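Local coordinates for protein putative oxygenase (Streptomyces coelicolor, PDB 2OG5) that hydroxylates free L-asparagine at C3, using iron(II), 2-oxoglutarate and oxygen, to supply the 3-hydroxyasparagine of the calcium-dependent lipopeptide antibiotic, at residues T177-A183 / L262-A267; T209-R213 / R307-H311; S222-L227 / E278-L283; G206-A210 / D288-H294. One frame throughout, in Å; residues are numbered along the deposited sequence.

Contact 1: residues T177-A183 / L262-A267; sequences TFHNENA and LRVDLA. With NA (sodium ion), chain B.
His179 and Asp265 run side by side across this contact, pointing the same way, with the imidazole and carboxylate planes 25° apart. A single backbone bridge pairs the two residues, and Leu266 N donates to Phe178 O, which brings the side chains alongside. The carboxylate touches the histidine at its stem, Asp265 CG lying 3.5 Å from His179 CB, while the ring reaches on to the metal. Two bonds fix that ring: His179 ND1 donates to Thr177 O at 2.9 Å, in the ring plane, and its NE2 binds the sodium ion at 2.4 Å. Glu181 OE1 is a second ligand, and His311 completes the protein part of the site. This is the HXE...H facial triad of the clavaminate synthase family, set on a jelly-roll core; sodium occupies the place where the enzyme binds iron(II). Asp265 OD2 takes a water that bridges to Asn180 O and Ala183 N, and OD1 closes an Asx turn onto Ala267 N.

Asn180 CG sits beside the backbone N and anti to the carbonyl carbon (chi1 -66°), which lets Asn180 OD1 receive Val264 N at 2.9 Å on an in-plane lone pair. Its own backbone N donates to Val264 O, a nearly straight bond of 171°. At one end Arg263 NH1 donates to Ala183 O, 3.1 Å away; at the other Leu266 CD1 lies 3.9 Å from Phe178 CB.

Contact 2: residues T209-R213 / R307-H311; sequences TACVR and RVTVH. With NA (sodium ion), chain B.
An antiparallel strand pair in the four-stranded sheet of the jelly-roll core carries the distal histidine of the metal site, and this contact is that pair. Strands 207-211 and 309-313 meet with Ala210 and Val310 as the hydrogen-bonded pair: Ala210 N to Val310 O and Val310 N to Ala210 O are both 2.9 Å. Thr209 with His311 and Cys211 with Thr309 are the non-hydrogen-bonded pairs that flank it. The pairing ends where Val212 N donates to Val308 O, at 169°, just as strand 207-211 gives way to helix 212-215. Cys211 is the N-cap of that helix; with SG anti to its backbone N (chi1 -173°), the sulfur accepts from Arg213 N at 3.5 Å.

Val308 fills the corner. Its CB approaches Val212 CG1 at 4.0 Å, the two side chains crossing at about a right angle, and its CG1 lies 3.9 Å above one face of the Arg213 guanidinium, toward the rim. That guanidinium is held by Asp259, Ser94 and Gly95. On the face shared by Ala210 and Val310, Ala210 CB meets Val310 CG2, 3.9 Å apart. At the far end the His311 side chain leaves the sheet with CG between the backbone N and the carbonyl carbon (chi1 69°), and its NE2 binds the sodium ion at 2.1 Å.

Thr209 and Thr309 rest against Val304 of strand 301-305, while Ala210 and Val310 are covered by Phe287 of helix 274-290; strands 176-179 and 292-294 continue the sheet beyond the pair.

Contact 3: residues S222-L227 / E278-L283; sequences STVDAL and EALREL
Segments 222-227 and 278-283, of helices 221-227 and 274-290, cross at -113° with their axes 8.9 Å apart, and come nearest where Thr223 faces Ala279. The small Ala279 side chain lets the helices approach: its CB lies 3.6 Å from Ala226 CB and 3.9 Å from Leu227 CD2. Leu227 leans toward Leu283, their CD1 methyls 4.3 Å apart, and also touches Phe232 and Val252.

Above this apolar floor the contact turns polar. Thr223 keeps OG1 beside its backbone N and anti to the carbonyl carbon (chi1 -73°), while its CG2 drops onto Ala279, 3.8 Å from the backbone O of that residue. Glu282, extended beyond CG, crosses the threonine obliquely and brings OE1 to Thr223 OG1, an approach modelled so short that its detail is doubtful. Ser220 OG is a further partner of the same carboxylate oxygen. A water donates to both Thr223 OG1 and Glu278 OE2, the latter at 2.7 Å, and also bonds Ser222 OG.

The water thus links Thr223 and Ser222 of one helix to Glu278 of the other; if the short approach is taken as a hydrogen bond, Thr223 OG1 would give to Glu282 and receive from the water.

Contact 4: residues G206-A210 / D288-H294; sequences GLRTA and DATAVTH
Arg208 spends its length on the segment opposite, 288-294. From Arg208 CB, 4.1 Å from Val292 O, the chain passes to CG, which lies 3.6 Å from Thr293 OG1. CD stays alongside that hydroxyl, and a bend at chi3 (78°) then swings the head round so that Arg208 NE donates to Thr293 OG1 at 3.1 Å, nearly in the guanidinium plane. CZ passes beneath Ala291 CB, the methyl covering one face of the group. At the tip Arg208 NH1 makes a salt bridge of 2.8 Å to Asp288 OD1, approached from above the carboxylate plane, with the two planes 78° apart. Arg208 NH2 reaches Asp288 O on an in-plane lone pair, 3.0 Å away, and a water that also joins Ala291 O and Thr293 OG1.

One arginine therefore ties the last turn of helix 274-290 to the edge strand that follows it, 292-294, which pairs antiparallel with 207-211 in the smaller sheet of the jelly roll. Leu207 with His294 and Thr209 with Val292 are hydrogen-bonded pairs; Arg208 and Thr293 form the non-hydrogen-bonded pair between them. On the other face, in the conformer modelled here, His294 NE2 and Thr209 OG1 share a hydrogen bond of 3.1 Å at the ring edge, with either as donor.

In the fold
Contacts 1, 2 and 4 meet on one four-stranded sheet, ordered 176-179, 309-313, 207-211, 292-294, whereas contact 3, its centre about 25 Å from that of the chain, joins two helices. Contact 2 is the buried middle of the sheet, mostly backbone bonds and aliphatic packing; it shares strand 207-211 with contact 4, whose edge strand, nearer the surface, is held by charge and water. Contact 1 is partly buried; with contact 2 it supplies the metal ligands, and a probable backbone bond from His311 N to His179 O joins them. Helix 274-290 links contacts 3 and 4, and its Leu280 packs on Val264 of contact 1. Contact 3 is apolar inside, with polar groups toward solvent.

Contact 1: residues T177-A183 / L262-A267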
loop_
_atom_site.group_PDB
_atom_site.type_symbol
_atom_site.label_atom_id
_atom_site.label_comp_id
_atom_site.label_asym_id
_atom_site.label_seq_id
_atom_site.Cartn_x
_atom_site.Cartn_y
_atom_site.Cartn_z
ATOM N N THR A 177 10.151 -8.387 5.051
ATOM C CA THR A 177 9.920 -9.564 4.208
ATOM C C THR A 177 8.652 -9.412 3.361
ATOM O O THR A 177 7.676 -8.786 3.797
ATOM C CB THR A 177 9.864 -10.882 5.055
ATOM O OG1 THR A 177 9.299 -11.947 4.284
ATOM C CG2 THR A 177 9.037 -10.715 6.296
ATOM N N PHE A 178 8.674 -9.997 2.162
ATOM C CA PHE A 178 7.561 -9.902 1.210
ATOM C C PHE A 178 6.237 -10.354 1.800
ATOM O O PHE A 178 6.155 -11.401 2.443
ATOM C CB PHE A 178 7.834 -10.740 -0.045
ATOM C CG PHE A 178 8.854 -10.134 -0.971
ATOM C CD1 PHE A 178 8.602 -8.942 -1.642
ATOM C CD2 PHE A 178 10.065 -10.780 -1.192
ATOM C CE1 PHE A 178 9.556 -8.397 -2.504
ATOM C CE2 PHE A 178 11.015 -10.239 -2.053
ATOM C CZ PHE A 178 10.756 -9.057 -2.711
ATOM N N HIS A 179 5.194 -9.567 1.535
ATOM C CA HIS A 179 3.855 -9.883 2.001
ATOM C C HIS A 179 2.801 -9.126 1.207
ATOM O O HIS A 179 3.056 -8.044 0.675
ATOM C CB HIS A 179 3.706 -9.529 3.486
ATOM C CG HIS A 179 3.888 -8.072 3.782
ATOM N ND1 HIS A 179 5.128 -7.467 3.837
ATOM C CD2 HIS A 179 2.985 -7.094 4.027
ATOM C CE1 HIS A 179 4.977 -6.181 4.099
ATOM N NE2 HIS A 179 3.686 -5.928 4.220
ATOM N N ASN A 180 1.611 -9.717 1.147
ATOM C CA ASN A 180 0.398 -8.965 0.836
ATOM C C ASN A 180 0.010 -8.217 2.103
ATOM O O ASN A 180 0.134 -8.762 3.204
ATOM C CB ASN A 180 -0.752 -9.895 0.431
ATOM C CG ASN A 180 -0.486 -10.629 -0.875
ATOM O OD1 ASN A 180 -0.351 -11.848 -0.885
ATOM N ND2 ASN A 180 -0.429 -9.890 -1.982
ATOM N N GLU A 181 -0.421 -6.970 1.950
ATOM C CA GLU A 181 -0.861 -6.174 3.090
ATOM C C GLU A 181 -2.068 -6.829 3.755
ATOM O O GLU A 181 -3.055 -7.130 3.092
ATOM C CB GLU A 181 -1.225 -4.761 2.637
ATOM C CG GLU A 181 -1.361 -3.772 3.776
ATOM C CD GLU A 181 -0.054 -3.489 4.460
ATOM O OE1 GLU A 181 1.006 -3.683 3.828
ATOM O OE2 GLU A 181 -0.065 -3.098 5.652
ATOM N N ASN A 182 -1.970 -7.034 5.065
ATOM C CA ASN A 182 -3.041 -7.587 5.884
ATOM C C ASN A 182 -3.596 -8.863 5.264
ATOM O O ASN A 182 -4.808 -9.040 5.146
ATOM C CB ASN A 182 -4.159 -6.547 6.132
ATOM C CG ASN A 182 -3.660 -5.312 6.891
ATOM O OD1 ASN A 182 -4.279 -4.234 6.845
ATOM N ND2 ASN A 182 -2.536 -5.457 7.584
ATOM N N ALA A 183 -2.682 -9.767 4.897
ATOM C CA ALA A 183 -3.020 -11.000 4.188
ATOM C C ALA A 183 -4.089 -11.825 4.904
ATOM O O ALA A 183 -4.916 -12.469 4.258
ATOM C CB ALA A 183 -1.754 -11.855 3.958
ATOM N N LEU A 262 -3.225 -13.795 -5.136
ATOM C CA LEU A 262 -2.590 -14.534 -4.040
ATOM C C LEU A 262 -2.771 -13.874 -2.683
ATOM O O LEU A 262 -3.142 -12.705 -2.586
ATOM C CB LEU A 262 -1.113 -14.803 -4.321
ATOM C CG LEU A 262 -0.091 -13.732 -3.970
ATOM C CD1 LEU A 262 1.302 -14.320 -4.198
ATOM C CD2 LEU A 262 -0.313 -12.466 -4.804
ATOM N N ARG A 263 -2.518 -14.658 -1.645
ATOM C CA ARG A 263 -2.672 -14.224 -0.270
ATOM C C ARG A 263 -1.555 -14.886 0.532
ATOM O O ARG A 263 -1.615 -16.089 0.818
ATOM C CB ARG A 263 -4.054 -14.638 0.234
ATOM C CG ARG A 263 -4.391 -14.170 1.620
ATOM C CD ARG A 263 -5.842 -14.468 1.939
ATOM N NE ARG A 263 -6.020 -15.813 2.450
ATOM C CZ ARG A 263 -6.202 -16.130 3.736
ATOM N NH1 ARG A 263 -6.203 -15.206 4.694
ATOM N NH2 ARG A 263 -6.375 -17.396 4.070
ATOM N N VAL A 264 -0.515 -14.121 0.852
ATOM C CA VAL A 264 0.631 -14.672 1.564
ATOM C C VAL A 264 1.385 -13.589 2.323
ATOM O O VAL A 264 1.411 -12.430 1.913
ATOM C CB VAL A 264 1.597 -15.410 0.588
ATOM C CG1 VAL A 264 2.358 -14.427 -0.300
ATOM C CG2 VAL A 264 2.565 -16.338 1.348
ATOM N N ASP A 265 1.977 -13.985 3.446
ATOM C CA ASP A 265 2.896 -13.123 4.186
ATOM C C ASP A 265 4.059 -14.011 4.569
ATOM O O ASP A 265 3.877 -14.941 5.345
ATOM C CB ASP A 265 2.192 -12.549 5.417
ATOM C CG ASP A 265 3.059 -11.590 6.204
ATOM O OD1 ASP A 265 4.273 -11.827 6.307
ATOM O OD2 ASP A 265 2.511 -10.600 6.730
ATOM N N LEU A 266 5.236 -13.774 3.992
ATOM C CA LEU A 266 6.357 -14.699 4.207
ATOM C C LEU A 266 6.867 -14.678 5.651
ATOM O O LEU A 266 7.574 -15.598 6.060
ATOM C CB LEU A 266 7.474 -14.483 3.183
ATOM C CG LEU A 266 7.112 -15.010 1.785
ATOM C CD1 LEU A 266 8.125 -14.549 0.771
ATOM C CD2 LEU A 266 7.015 -16.525 1.764
ATOM N N ALA A 267 6.469 -13.673 6.430
ATOM C CA ALA A 267 6.785 -13.615 7.859
ATOM C C ALA A 267 5.746 -14.325 8.720
ATOM O O ALA A 267 6.106 -14.978 9.699
ATOM C CB ALA A 267 6.935 -12.171 8.319
HETATM NA NA NA B . 3.009 -3.616 3.853
HETATM O O HOH W 1 5.804 -9.726 6.014
HETATM O O HOH W 2 0.244 -9.409 5.990
HETATM O O HOH W 3 2.684 -3.516 5.780
HETATM O O HOH W 4 4.692 -2.627 4.438
HETATM O O HOH W 5 2.862 -1.093 3.558
#

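Contact 2: residues T209-R213 / R307-H311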
loop_
_atom_site.group_PDB
_atom_site.type_symbol
_atom_site.label_atom_id
_atom_site.label_comp_id
_atom_site.label_asym_id
_atom_site.label_seq_id
_atom_site.Cartn_x
_atom_site.Cartn_y
_atom_site.Cartn_z
ATOM N N THR A 209 8.693 -4.682 -4.916
ATOM C CA THR A 209 7.388 -5.263 -5.289
ATOM C C THR A 209 7.607 -6.479 -6.186
ATOM O O THR A 209 8.445 -6.444 -7.078
ATOM C CB THR A 209 6.477 -4.226 -5.992
ATOM O OG1 THR A 209 7.084 -3.769 -7.202
ATOM C CG2 THR A 209 6.220 -3.032 -5.073
ATOM N N ALA A 210 6.866 -7.559 -5.938
ATOM C CA ALA A 210 6.963 -8.762 -6.771
ATOM C C ALA A 210 5.578 -9.306 -7.095
ATOM O O ALA A 210 4.769 -9.528 -6.202
ATOM C CB ALA A 210 7.783 -9.819 -6.076
ATOM N N CYS A 211 5.326 -9.533 -8.377
ATOM C CA CYS A 211 3.997 -9.900 -8.854
ATOM C C CYS A 211 3.927 -11.375 -9.173
ATOM O O CYS A 211 4.840 -11.930 -9.808
ATOM C CB CYS A 211 3.654 -9.066 -10.086
ATOM S SG CYS A 211 1.963 -9.243 -10.697
ATOM N N VAL A 212 2.842 -12.010 -8.745
ATOM C CA VAL A 212 2.601 -13.424 -9.054
ATOM C C VAL A 212 2.612 -13.684 -10.569
ATOM O O VAL A 212 2.946 -14.792 -11.000
ATOM C CB VAL A 212 1.277 -13.932 -8.438
ATOM C CG1 VAL A 212 0.071 -13.313 -9.128
ATOM C CG2 VAL A 212 1.205 -15.467 -8.491
ATOM N N ARG A 213 2.290 -12.673 -11.376
ATOM C CA ARG A 213 2.324 -12.813 -12.847
ATOM C C ARG A 213 3.728 -13.066 -13.410
ATOM O O ARG A 213 3.874 -13.744 -14.435
ATOM C CB ARG A 213 1.724 -11.582 -13.536
ATOM C CG ARG A 213 0.240 -11.418 -13.273
ATOM C CD ARG A 213 -0.340 -10.132 -13.836
ATOM N NE ARG A 213 -1.775 -10.133 -13.569
ATOM C CZ ARG A 213 -2.500 -9.072 -13.208
ATOM N NH1 ARG A 213 -1.965 -7.876 -13.084
ATOM N NH2 ARG A 213 -3.791 -9.222 -12.971
ATOM N N ARG A 307 -3.868 -7.575 -4.748
ATOM C CA ARG A 307 -4.445 -8.874 -5.137
ATOM C C ARG A 307 -3.398 -9.780 -5.793
ATOM O O ARG A 307 -3.501 -11.009 -5.697
ATOM C CB ARG A 307 -5.599 -8.710 -6.139
ATOM C CG ARG A 307 -6.976 -8.371 -5.582
ATOM C CD ARG A 307 -7.185 -6.901 -5.342
ATOM N NE ARG A 307 -6.970 -6.067 -6.521
ATOM C CZ ARG A 307 -7.911 -5.609 -7.344
ATOM N NH1 ARG A 307 -9.193 -5.847 -7.135
ATOM N NH2 ARG A 307 -7.565 -4.873 -8.386
ATOM N N VAL A 308 -2.407 -9.181 -6.459
ATOM C CA VAL A 308 -1.456 -9.933 -7.282
ATOM C C VAL A 308 0.013 -9.659 -6.958
ATOM O O VAL A 308 0.891 -10.354 -7.467
ATOM C CB VAL A 308 -1.678 -9.689 -8.791
ATOM C CG1 VAL A 308 -2.997 -10.295 -9.244
ATOM C CG2 VAL A 308 -1.594 -8.208 -9.132
ATOM N N THR A 309 0.285 -8.678 -6.103
ATOM C CA THR A 309 1.647 -8.230 -5.858
ATOM C C THR A 309 1.925 -8.143 -4.372
ATOM O O THR A 309 1.143 -7.535 -3.636
ATOM C CB THR A 309 1.870 -6.867 -6.543
ATOM O OG1 THR A 309 1.691 -7.046 -7.947
ATOM C CG2 THR A 309 3.272 -6.295 -6.299
ATOM N N VAL A 310 3.025 -8.768 -3.953
ATOM C CA VAL A 310 3.562 -8.637 -2.607
ATOM C C VAL A 310 4.590 -7.519 -2.567
ATOM O O VAL A 310 5.149 -7.139 -3.597
ATOM C CB VAL A 310 4.212 -9.945 -2.120
ATOM C CG1 VAL A 310 3.175 -11.071 -2.038
ATOM C CG2 VAL A 310 5.384 -10.382 -3.034
ATOM N N HIS A 311 4.826 -6.966 -1.382
ATOM C CA HIS A 311 5.864 -5.946 -1.250
ATOM C C HIS A 311 6.693 -6.160 -0.004
ATOM O O HIS A 311 6.296 -6.848 0.941
ATOM C CB HIS A 311 5.259 -4.536 -1.276
ATOM C CG HIS A 311 4.448 -4.199 -0.068
ATOM N ND1 HIS A 311 3.127 -4.576 0.073
ATOM C CD2 HIS A 311 4.769 -3.516 1.057
ATOM C CE1 HIS A 311 2.670 -4.137 1.230
ATOM N NE2 HIS A 311 3.646 -3.496 1.851
HETATM NA NA NA B . 3.009 -3.616 3.853
HETATM O O HOH W 3 2.684 -3.516 5.780
HETATM O O HOH W 4 4.692 -2.627 4.438
HETATM O O HOH W 5 2.862 -1.093 3.558
#

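Contact 3: residues S222-L227 / E278-L283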
loop_
_atom_site.group_PDB
_atom_site.type_symbol
_atom_site.label_atom_id
_atom_site.label_comp_id
_atom_site.label_asym_id
_atom_site.label_seq_id
_atom_site.Cartn_x
_atom_site.Cartn_y
_atom_site.Cartn_z
ATOM N N SER A 222 5.205 -29.070 -8.680
ATOM C CA SER A 222 4.953 -29.471 -7.294
ATOM C C SER A 222 4.673 -28.251 -6.416
ATOM O O SER A 222 3.798 -28.299 -5.550
ATOM C CB SER A 222 6.123 -30.296 -6.730
ATOM O OG SER A 222 7.369 -29.622 -6.834
ATOM N N THR A 223 5.416 -27.170 -6.646
ATOM C CA THR A 223 5.197 -25.920 -5.926
ATOM C C THR A 223 3.842 -25.324 -6.290
ATOM O O THR A 223 3.081 -24.957 -5.401
ATOM C CB THR A 223 6.345 -24.923 -6.166
ATOM O OG1 THR A 223 7.495 -25.374 -5.438
ATOM C CG2 THR A 223 5.976 -23.514 -5.694
ATOM N N VAL A 224 3.527 -25.258 -7.580
ATOM C CA VAL A 224 2.228 -24.718 -8.006
ATOM C C VAL A 224 1.085 -25.533 -7.397
ATOM O O VAL A 224 0.160 -24.975 -6.815
ATOM C CB VAL A 224 2.099 -24.646 -9.548
ATOM C CG1 VAL A 224 0.683 -24.233 -9.963
ATOM C CG2 VAL A 224 3.132 -23.670 -10.110
ATOM N N ASP A 225 1.158 -26.858 -7.502
ATOM C CA ASP A 225 0.154 -27.720 -6.874
ATOM C C ASP A 225 0.019 -27.459 -5.369
ATOM O O ASP A 225 -1.095 -27.384 -4.845
ATOM C CB ASP A 225 0.486 -29.201 -7.108
ATOM C CG ASP A 225 0.187 -29.664 -8.533
ATOM O OD1 ASP A 225 -0.472 -28.929 -9.302
ATOM O OD2 ASP A 225 0.617 -30.787 -8.875
ATOM N N ALA A 226 1.147 -27.306 -4.678
ATOM C CA ALA A 226 1.128 -27.020 -3.243
ATOM C C ALA A 226 0.425 -25.689 -2.927
ATOM O O ALA A 226 -0.366 -25.610 -1.989
ATOM C CB ALA A 226 2.554 -27.021 -2.672
ATOM N N LEU A 227 0.692 -24.661 -3.728
ATOM C CA LEU A 227 0.178 -23.317 -3.443
ATOM C C LEU A 227 -1.336 -23.212 -3.627
ATOM O O LEU A 227 -1.981 -22.345 -3.030
ATOM C CB LEU A 227 0.905 -22.265 -4.295
ATOM C CG LEU A 227 2.385 -22.051 -3.965
ATOM C CD1 LEU A 227 3.062 -21.182 -5.027
ATOM C CD2 LEU A 227 2.566 -21.455 -2.570
ATOM N N GLU A 278 8.215 -26.234 1.403
ATOM C CA GLU A 278 9.064 -26.162 0.211
ATOM C C GLU A 278 8.528 -25.133 -0.784
ATOM O O GLU A 278 9.304 -24.392 -1.385
ATOM C CB GLU A 278 9.183 -27.529 -0.476
ATOM C CG GLU A 278 10.162 -27.557 -1.656
ATOM C CD GLU A 278 10.328 -28.936 -2.252
ATOM O OE1 GLU A 278 11.024 -29.773 -1.634
ATOM O OE2 GLU A 278 9.768 -29.184 -3.346
ATOM N N ALA A 279 7.205 -25.114 -0.960
ATOM C CA ALA A 279 6.532 -24.185 -1.883
ATOM C C ALA A 279 6.783 -22.731 -1.504
ATOM O O ALA A 279 7.047 -21.894 -2.377
ATOM C CB ALA A 279 5.031 -24.471 -1.933
ATOM N N LEU A 280 6.699 -22.429 -0.212
ATOM C CA LEU A 280 6.986 -21.069 0.266
ATOM C C LEU A 280 8.440 -20.667 0.038
ATOM O O LEU A 280 8.721 -19.510 -0.286
ATOM C CB LEU A 280 6.656 -20.924 1.751
ATOM C CG LEU A 280 5.174 -20.958 2.117
ATOM C CD1 LEU A 280 5.014 -20.892 3.627
ATOM C CD2 LEU A 280 4.380 -19.840 1.436
ATOM N N ARG A 281 9.365 -21.611 0.223
ATOM C CA ARG A 281 10.770 -21.334 -0.031
ATOM C C ARG A 281 10.999 -21.028 -1.513
ATOM O O ARG A 281 11.699 -20.076 -1.844
ATOM C CB ARG A 281 11.650 -22.493 0.436
ATOM C CG ARG A 281 11.767 -22.574 1.951
ATOM C CD ARG A 281 12.865 -23.524 2.392
ATOM N NE ARG A 281 12.565 -24.912 2.070
ATOM C CZ ARG A 281 11.931 -25.772 2.871
ATOM N NH1 ARG A 281 11.499 -25.410 4.078
ATOM N NH2 ARG A 281 11.724 -27.013 2.453
ATOM N N GLU A 282 10.385 -21.805 -2.405
ATOM C CA GLU A 282 10.553 -21.553 -3.838
ATOM C C GLU A 282 9.886 -20.244 -4.255
ATOM O O GLU A 282 10.419 -19.500 -5.087
ATOM C CB GLU A 282 10.017 -22.712 -4.695
ATOM C CG GLU A 282 10.468 -22.594 -6.158
ATOM C CD GLU A 282 9.893 -23.648 -7.083
ATOM O OE1 GLU A 282 9.510 -24.737 -6.605
ATOM O OE2 GLU A 282 9.838 -23.380 -8.305
ATOM N N LEU A 283 8.714 -19.967 -3.690
ATOM C CA LEU A 283 8.006 -18.727 -3.982
ATOM C C LEU A 283 8.840 -17.516 -3.570
ATOM O O LEU A 283 9.012 -16.585 -4.358
ATOM C CB LEU A 283 6.658 -18.724 -3.270
ATOM C CG LEU A 283 5.718 -17.557 -3.568
ATOM C CD1 LEU A 283 5.309 -17.556 -5.030
ATOM C CD2 LEU A 283 4.492 -17.622 -2.661
HETATM O O HOH W 6 7.692 -28.008 -4.547
#

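Contact 4: residues G206-A210 / D288-H294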
loop_
_atom_site.group_PDB
_atom_site.type_symbol
_atom_site.label_atom_id
_atom_site.label_comp_id
_atom_site.label_asym_id
_atom_site.label_seq_id
_atom_site.Cartn_x
_atom_site.Cartn_y
_atom_site.Cartn_z
ATOM N N GLY A 206 14.878 0.790 -0.245
ATOM C CA GLY A 206 14.060 0.743 -1.447
ATOM C C GLY A 206 12.829 -0.119 -1.223
ATOM O O GLY A 206 12.882 -1.139 -0.538
ATOM N N LEU A 207 11.720 0.316 -1.806
ATOM C CA LEU A 207 10.508 -0.486 -1.863
ATOM C C LEU A 207 10.747 -1.616 -2.846
ATOM O O LEU A 207 11.259 -1.387 -3.939
ATOM C CB LEU A 207 9.347 0.367 -2.369
ATOM C CG LEU A 207 8.007 -0.332 -2.657
ATOM C CD1 LEU A 207 7.372 -0.853 -1.391
ATOM C CD2 LEU A 207 7.086 0.642 -3.389
ATOM N N ARG A 208 10.355 -2.829 -2.467
ATOM C CA ARG A 208 10.434 -3.971 -3.373
ATOM C C ARG A 208 9.031 -4.486 -3.644
ATOM O O ARG A 208 8.256 -4.685 -2.703
ATOM C CB ARG A 208 11.285 -5.094 -2.777
ATOM C CG ARG A 208 12.726 -4.690 -2.414
ATOM C CD ARG A 208 13.597 -5.931 -2.271
ATOM N NE ARG A 208 13.998 -6.478 -3.568
ATOM C CZ ARG A 208 14.367 -7.744 -3.780
ATOM N NH1 ARG A 208 14.371 -8.632 -2.797
ATOM N NH2 ARG A 208 14.738 -8.130 -4.988
ATOM N N THR A 209 8.693 -4.682 -4.916
ATOM C CA THR A 209 7.388 -5.263 -5.289
ATOM C C THR A 209 7.607 -6.479 -6.186
ATOM O O THR A 209 8.445 -6.444 -7.078
ATOM C CB THR A 209 6.477 -4.226 -5.992
ATOM O OG1 THR A 209 7.084 -3.769 -7.202
ATOM C CG2 THR A 209 6.220 -3.032 -5.073
ATOM N N ALA A 210 6.866 -7.559 -5.938
ATOM C CA ALA A 210 6.963 -8.762 -6.771
ATOM C C ALA A 210 5.578 -9.306 -7.095
ATOM O O ALA A 210 4.769 -9.528 -6.202
ATOM C CB ALA A 210 7.783 -9.819 -6.076
ATOM N N ASP A 288 12.169 -12.867 -4.918
ATOM C CA ASP A 288 13.420 -12.161 -4.795
ATOM C C ASP A 288 14.038 -11.900 -6.170
ATOM O O ASP A 288 14.578 -10.825 -6.401
ATOM C CB ASP A 288 14.394 -12.946 -3.926
ATOM C CG ASP A 288 15.635 -12.162 -3.615
ATOM O OD1 ASP A 288 15.538 -11.230 -2.794
ATOM O OD2 ASP A 288 16.692 -12.480 -4.196
ATOM N N ALA A 289 13.956 -12.884 -7.072
ATOM C CA ALA A 289 14.604 -12.781 -8.383
ATOM C C ALA A 289 13.915 -11.795 -9.327
ATOM O O ALA A 289 14.577 -11.158 -10.160
ATOM C CB ALA A 289 14.682 -14.158 -9.041
ATOM N N THR A 290 12.603 -11.648 -9.190
ATOM C CA THR A 290 11.815 -10.880 -10.152
ATOM C C THR A 290 11.309 -9.548 -9.595
ATOM O O THR A 290 10.638 -8.805 -10.308
ATOM C CB THR A 290 10.609 -11.679 -10.619
ATOM O OG1 THR A 290 9.736 -11.934 -9.511
ATOM C CG2 THR A 290 11.055 -13.011 -11.246
ATOM N N ALA A 291 11.623 -9.252 -8.336
ATOM C CA ALA A 291 11.120 -8.041 -7.689
ATOM C C ALA A 291 11.706 -6.798 -8.338
ATOM O O ALA A 291 12.884 -6.786 -8.730
ATOM C CB ALA A 291 11.458 -8.056 -6.210
ATOM N N VAL A 292 10.880 -5.756 -8.450
ATOM C CA VAL A 292 11.327 -4.443 -8.873
ATOM C C VAL A 292 11.630 -3.679 -7.593
ATOM O O VAL A 292 10.835 -3.706 -6.648
ATOM C CB VAL A 292 10.244 -3.704 -9.705
ATOM C CG1 VAL A 292 10.712 -2.293 -10.080
ATOM C CG2 VAL A 292 9.870 -4.494 -10.948
ATOM N N THR A 293 12.790 -3.033 -7.535
ATOM C CA THR A 293 13.179 -2.258 -6.376
ATOM C C THR A 293 13.222 -0.803 -6.760
ATOM O O THR A 293 13.885 -0.439 -7.738
ATOM C CB THR A 293 14.556 -2.700 -5.822
ATOM O OG1 THR A 293 14.512 -4.103 -5.526
ATOM C CG2 THR A 293 14.916 -1.938 -4.555
ATOM N N HIS A 294 12.515 0.007 -5.958
ATOM C CA HIS A 294 12.266 1.437 -6.179
ATOM C C HIS A 294 12.784 2.266 -4.976
ATOM O O HIS A 294 12.292 2.058 -3.866
ATOM C CB HIS A 294 10.738 1.727 -6.281
ATOM C CG HIS A 294 9.897 0.633 -6.891
ATOM N ND1 HIS A 294 9.314 0.755 -8.136
ATOM C CD2 HIS A 294 9.472 -0.556 -6.398
ATOM C CE1 HIS A 294 8.606 -0.330 -8.399
ATOM N NE2 HIS A 294 8.679 -1.139 -7.357
HETATM O O HOH W 7 15.004 -6.006 -7.251
#